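Local coordinates for protein esterase A (Caulobacter crescentus, PDB 5GKV) that probably hydrolyses ester substrates and is a penicillin-binding-protein homologue of the beta-lactamase family, at residues A[107-119]-A[149-161]. Numbering follows the deposited sequence.
Sequences DVWPEFAQAGKDA and ATCAKLAAMAPLF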
loop_
_atom_site.group_PDB
_atom_site.type_symbol
_atom_site.label_atom_id
_atom_site.label_comp_id
_atom_site.label_asym_id
_atom_site.label_seq_id
_atom_site.Cartn_x
_atom_site.Cartn_y
_atom_site.Cartn_z
ATOM N N ASP A 107 -1.610 -0.252 -25.281
ATOM C CA ASP A 107 -1.645 1.033 -25.969
ATOM C C ASP A 107 -0.510 1.948 -25.526
ATOM O O ASP A 107 0.038 2.696 -26.343
ATOM C CB ASP A 107 -2.991 1.719 -25.764
ATOM C CG ASP A 107 -3.252 2.777 -26.819
ATOM O OD1 ASP A 107 -3.638 3.904 -26.443
ATOM O OD2 ASP A 107 -3.037 2.484 -28.020
ATOM N N VAL A 108 -0.128 1.906 -24.244
ATOM C CA VAL A 108 0.983 2.735 -23.777
ATOM C C VAL A 108 2.266 1.937 -23.588
ATOM O O VAL A 108 3.336 2.541 -23.401
ATOM C CB VAL A 108 0.625 3.478 -22.470
ATOM C CG1 VAL A 108 -0.690 4.237 -22.634
ATOM C CG2 VAL A 108 0.547 2.504 -21.321
ATOM N N TRP A 109 2.199 0.608 -23.660
ATOM C CA TRP A 109 3.334 -0.276 -23.394
ATOM C C TRP A 109 3.255 -1.386 -24.432
ATOM O O TRP A 109 2.802 -2.506 -24.145
ATOM C CB TRP A 109 3.267 -0.802 -21.955
ATOM C CG TRP A 109 4.306 -1.776 -21.498
ATOM C CD1 TRP A 109 5.383 -2.251 -22.191
ATOM C CD2 TRP A 109 4.344 -2.411 -20.213
ATOM N NE1 TRP A 109 6.095 -3.134 -21.412
ATOM C CE2 TRP A 109 5.474 -3.253 -20.194
ATOM C CE3 TRP A 109 3.538 -2.335 -19.078
ATOM C CZ2 TRP A 109 5.818 -4.015 -19.076
ATOM C CZ3 TRP A 109 3.875 -3.110 -17.956
ATOM C CH2 TRP A 109 4.999 -3.937 -17.972
ATOM N N PRO A 110 3.650 -1.094 -25.679
ATOM C CA PRO A 110 3.359 -2.025 -26.786
ATOM C C PRO A 110 3.892 -3.424 -26.563
ATOM O O PRO A 110 3.245 -4.397 -26.979
ATOM C CB PRO A 110 4.035 -1.355 -27.990
ATOM C CG PRO A 110 4.057 0.104 -27.636
ATOM C CD PRO A 110 4.303 0.144 -26.152
ATOM N N GLU A 111 5.037 -3.551 -25.888
ATOM C CA GLU A 111 5.612 -4.864 -25.617
ATOM C C GLU A 111 4.710 -5.728 -24.743
ATOM O O GLU A 111 4.832 -6.960 -24.776
ATOM C CB GLU A 111 6.979 -4.694 -24.967
ATOM C CG GLU A 111 7.994 -3.968 -25.865
ATOM C CD GLU A 111 8.000 -2.449 -25.698
ATOM O OE1 GLU A 111 6.973 -1.852 -25.300
ATOM O OE2 GLU A 111 9.053 -1.842 -25.986
ATOM N N PHE A 112 3.803 -5.113 -23.979
ATOM C CA PHE A 112 2.899 -5.870 -23.115
ATOM C C PHE A 112 1.944 -6.764 -23.898
ATOM O O PHE A 112 1.354 -7.677 -23.314
ATOM C CB PHE A 112 2.082 -4.916 -22.251
ATOM C CG PHE A 112 1.453 -5.574 -21.045
ATOM C CD1 PHE A 112 2.225 -5.886 -19.931
ATOM C CD2 PHE A 112 0.094 -5.853 -21.014
ATOM C CE1 PHE A 112 1.659 -6.481 -18.809
ATOM C CE2 PHE A 112 -0.486 -6.457 -19.893
ATOM C CZ PHE A 112 0.303 -6.771 -18.792
ATOM N N ALA A 113 1.744 -6.506 -25.195
ATOM C CA ALA A 113 0.755 -7.271 -25.945
ATOM C C ALA A 113 1.118 -8.749 -26.090
ATOM O O ALA A 113 0.254 -9.540 -26.488
ATOM C CB ALA A 113 0.549 -6.652 -27.332
ATOM N N GLN A 114 2.346 -9.147 -25.760
ATOM C CA GLN A 114 2.775 -10.521 -25.985
ATOM C C GLN A 114 1.927 -11.522 -25.198
ATOM O O GLN A 114 1.277 -11.188 -24.193
ATOM C CB GLN A 114 4.237 -10.700 -25.594
ATOM C CG GLN A 114 5.205 -9.807 -26.327
ATOM C CD GLN A 114 6.587 -9.922 -25.744
ATOM O OE1 GLN A 114 7.266 -10.936 -25.930
ATOM N NE2 GLN A 114 7.006 -8.906 -24.994
ATOM N N ALA A 115 1.941 -12.773 -25.683
ATOM C CA ALA A 115 1.323 -13.915 -25.003
ATOM C C ALA A 115 -0.164 -13.702 -24.748
ATOM O O ALA A 115 -0.707 -14.166 -23.741
ATOM C CB ALA A 115 2.049 -14.242 -23.695
ATOM N N GLY A 116 -0.839 -12.999 -25.651
ATOM C CA GLY A 116 -2.278 -12.871 -25.561
ATOM C C GLY A 116 -2.809 -11.776 -24.657
ATOM O O GLY A 116 -4.010 -11.781 -24.359
ATOM N N LYS A 117 -1.975 -10.827 -24.223
ATOM C CA LYS A 117 -2.408 -9.774 -23.305
ATOM C C LYS A 117 -2.741 -8.452 -24.013
ATOM O O LYS A 117 -2.781 -7.405 -23.363
ATOM C CB LYS A 117 -1.344 -9.532 -22.231
ATOM C CG LYS A 117 -0.918 -10.763 -21.448
ATOM C CD LYS A 117 -0.074 -10.389 -20.233
ATOM C CE LYS A 117 1.220 -9.693 -20.638
ATOM N NZ LYS A 117 1.999 -10.510 -21.612
ATOM N N ASP A 118 -3.017 -8.483 -25.318
ATOM C CA ASP A 118 -3.169 -7.243 -26.080
ATOM C C ASP A 118 -4.406 -6.442 -25.689
ATOM O O ASP A 118 -4.460 -5.250 -25.994
ATOM C CB ASP A 118 -3.230 -7.555 -27.573
ATOM C CG ASP A 118 -4.263 -8.606 -27.882
ATOM O OD1 ASP A 118 -3.958 -9.808 -27.684
ATOM O OD2 ASP A 118 -5.387 -8.234 -28.277
ATOM N N ALA A 119 -5.395 -7.056 -25.033
ATOM C CA ALA A 119 -6.608 -6.355 -24.625
ATOM C C ALA A 119 -6.703 -6.098 -23.121
ATOM O O ALA A 119 -7.679 -5.480 -22.680
ATOM C CB ALA A 119 -7.856 -7.124 -25.073
ATOM N N ALA A 149 14.507 -5.382 -16.832
ATOM C CA ALA A 149 14.414 -6.831 -17.000
ATOM C C ALA A 149 13.125 -7.380 -16.394
ATOM O O ALA A 149 12.501 -8.284 -16.965
ATOM C CB ALA A 149 15.633 -7.526 -16.400
ATOM N N THR A 150 12.688 -6.828 -15.256
ATOM C CA THR A 150 11.433 -7.289 -14.661
ATOM C C THR A 150 10.250 -6.973 -15.577
ATOM O O THR A 150 9.425 -7.850 -15.871
ATOM C CB THR A 150 11.235 -6.663 -13.272
ATOM O OG1 THR A 150 12.322 -7.034 -12.415
ATOM C CG2 THR A 150 9.925 -7.137 -12.638
ATOM N N CYS A 151 10.163 -5.727 -16.063
ATOM C CA CYS A 151 9.056 -5.359 -16.947
ATOM C C CYS A 151 9.079 -6.172 -18.235
ATOM O O CYS A 151 8.024 -6.543 -18.765
ATOM C CB CYS A 151 9.095 -3.861 -17.275
ATOM S SG CYS A 151 8.819 -2.765 -15.844
ATOM N N ALA A 152 10.270 -6.438 -18.770
ATOM C CA ALA A 152 10.350 -7.235 -19.988
ATOM C C ALA A 152 9.812 -8.640 -19.749
ATOM O O ALA A 152 9.081 -9.187 -20.586
ATOM C CB ALA A 152 11.794 -7.283 -20.492
ATOM N N LYS A 153 10.130 -9.224 -18.592
ATOM C CA LYS A 153 9.647 -10.570 -18.294
ATOM C C LYS A 153 8.132 -10.588 -18.116
ATOM O O LYS A 153 7.459 -11.516 -18.580
ATOM C CB LYS A 153 10.355 -11.116 -17.054
ATOM C CG LYS A 153 10.142 -12.621 -16.846
ATOM C CD LYS A 153 11.004 -13.151 -15.722
ATOM C CE LYS A 153 10.660 -14.594 -15.397
ATOM N NZ LYS A 153 10.823 -15.491 -16.559
ATOM N N LEU A 154 7.576 -9.561 -17.464
ATOM C CA LEU A 154 6.125 -9.449 -17.346
ATOM C C LEU A 154 5.478 -9.261 -18.714
ATOM O O LEU A 154 4.463 -9.898 -19.033
ATOM C CB LEU A 154 5.761 -8.287 -16.409
ATOM C CG LEU A 154 6.018 -8.490 -14.911
ATOM C CD1 LEU A 154 5.903 -7.176 -14.088
ATOM C CD2 LEU A 154 5.059 -9.537 -14.333
ATOM N N ALA A 155 6.046 -8.372 -19.538
ATOM C CA ALA A 155 5.476 -8.128 -20.856
ATOM C C ALA A 155 5.409 -9.405 -21.680
ATOM O O ALA A 155 4.474 -9.589 -22.469
ATOM C CB ALA A 155 6.289 -7.061 -21.594
ATOM N N ALA A 156 6.366 -10.308 -21.488
ATOM C CA ALA A 156 6.412 -11.543 -22.257
ATOM C C ALA A 156 5.609 -12.673 -21.626
ATOM O O ALA A 156 5.400 -13.699 -22.278
ATOM C CB ALA A 156 7.861 -11.993 -22.433
ATOM N N MET A 157 5.128 -12.506 -20.397
ATOM C CA MET A 157 4.558 -13.628 -19.662
ATOM C C MET A 157 3.115 -13.918 -20.069
ATOM O O MET A 157 2.315 -13.007 -20.311
ATOM C CB MET A 157 4.643 -13.356 -18.167
ATOM C CG MET A 157 3.918 -14.389 -17.307
ATOM S SD MET A 157 4.152 -14.058 -15.565
ATOM C CE MET A 157 2.874 -15.147 -14.897
ATOM N N ALA A 158 2.787 -15.219 -20.153
ATOM C CA ALA A 158 1.416 -15.663 -20.360
ATOM C C ALA A 158 0.653 -15.658 -19.034
ATOM O O ALA A 158 1.196 -16.076 -18.014
ATOM C CB ALA A 158 1.401 -17.066 -20.956
ATOM N N PRO A 159 -0.598 -15.188 -19.026
ATOM C CA PRO A 159 -1.357 -15.102 -17.772
ATOM C C PRO A 159 -1.623 -16.468 -17.158
ATOM O O PRO A 159 -1.875 -17.453 -17.855
ATOM C CB PRO A 159 -2.674 -14.442 -18.192
ATOM C CG PRO A 159 -2.389 -13.786 -19.512
ATOM C CD PRO A 159 -1.294 -14.561 -20.163
ATOM N N LEU A 160 -1.629 -16.494 -15.830
ATOM C CA LEU A 160 -1.860 -17.717 -15.067
ATOM C C LEU A 160 -3.335 -18.044 -14.877
ATOM O O LEU A 160 -3.640 -19.121 -14.356
ATOM C CB LEU A 160 -1.184 -17.607 -13.692
ATOM C CG LEU A 160 0.344 -17.530 -13.689
ATOM C CD1 LEU A 160 0.822 -16.869 -12.389
ATOM C CD2 LEU A 160 0.926 -18.930 -13.821
ATOM N N PHE A 161 -4.243 -17.140 -15.225
ATOM C CA PHE A 161 -5.676 -17.338 -15.042
ATOM C C PHE A 161 -6.421 -16.283 -15.874
ATOM O O PHE A 161 -5.815 -15.298 -16.316
ATOM C CB PHE A 161 -6.081 -17.271 -13.552
ATOM C CG PHE A 161 -5.573 -16.048 -12.814
ATOM C CD1 PHE A 161 -6.300 -14.863 -12.818
ATOM C CD2 PHE A 161 -4.387 -16.108 -12.093
ATOM C CE1 PHE A 161 -5.834 -13.727 -12.117
ATOM C CE2 PHE A 161 -3.904 -14.987 -11.379
ATOM C CZ PHE A 161 -4.636 -13.801 -11.392
HETATM O O HOH W 1 9.275 -8.848 -23.306
#
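K117 reaches across to the C-terminal end of helix 147-156, where its NZ donates to A155 O and to M157 O, each at 2.8 Å. NZ lies nearer the carbonyl plane of M157, tilted 23° from it, but well above that of A155. A third carbonyl, Q114 O of its own segment, also takes a bond of 2.8 Å from NZ. Bends at chi3 (-62°) and chi4 (-55°) curl the chain back to these oxygens and lay CE over the centre of the F112 ring, 3.5 Å above the ring plane. With its ammonium group among these carbonyls, K117 probably offsets the partial negative charge at the helix's C-terminal end, and it ties the 3-10 turn 110-113 to that end within the helical part of the beta-lactamase-type fold. A water links Q114 NE2 to A152 O, while the same NE2 bonds E111 O, which lies in its amide plane. The A155 CB methyl packs against the carbonyl oxygen of E111 at 3.5 Å, and the W109 ring edge is turned to C151 O. Apolar contacts flank the polar group: W109 CZ2 packs on C151 CB at 3.7 Å and, toward the chain's exit from the helix, A115 CB meets A158 CB and K117 CG touches P159 CG at 3.9 Å.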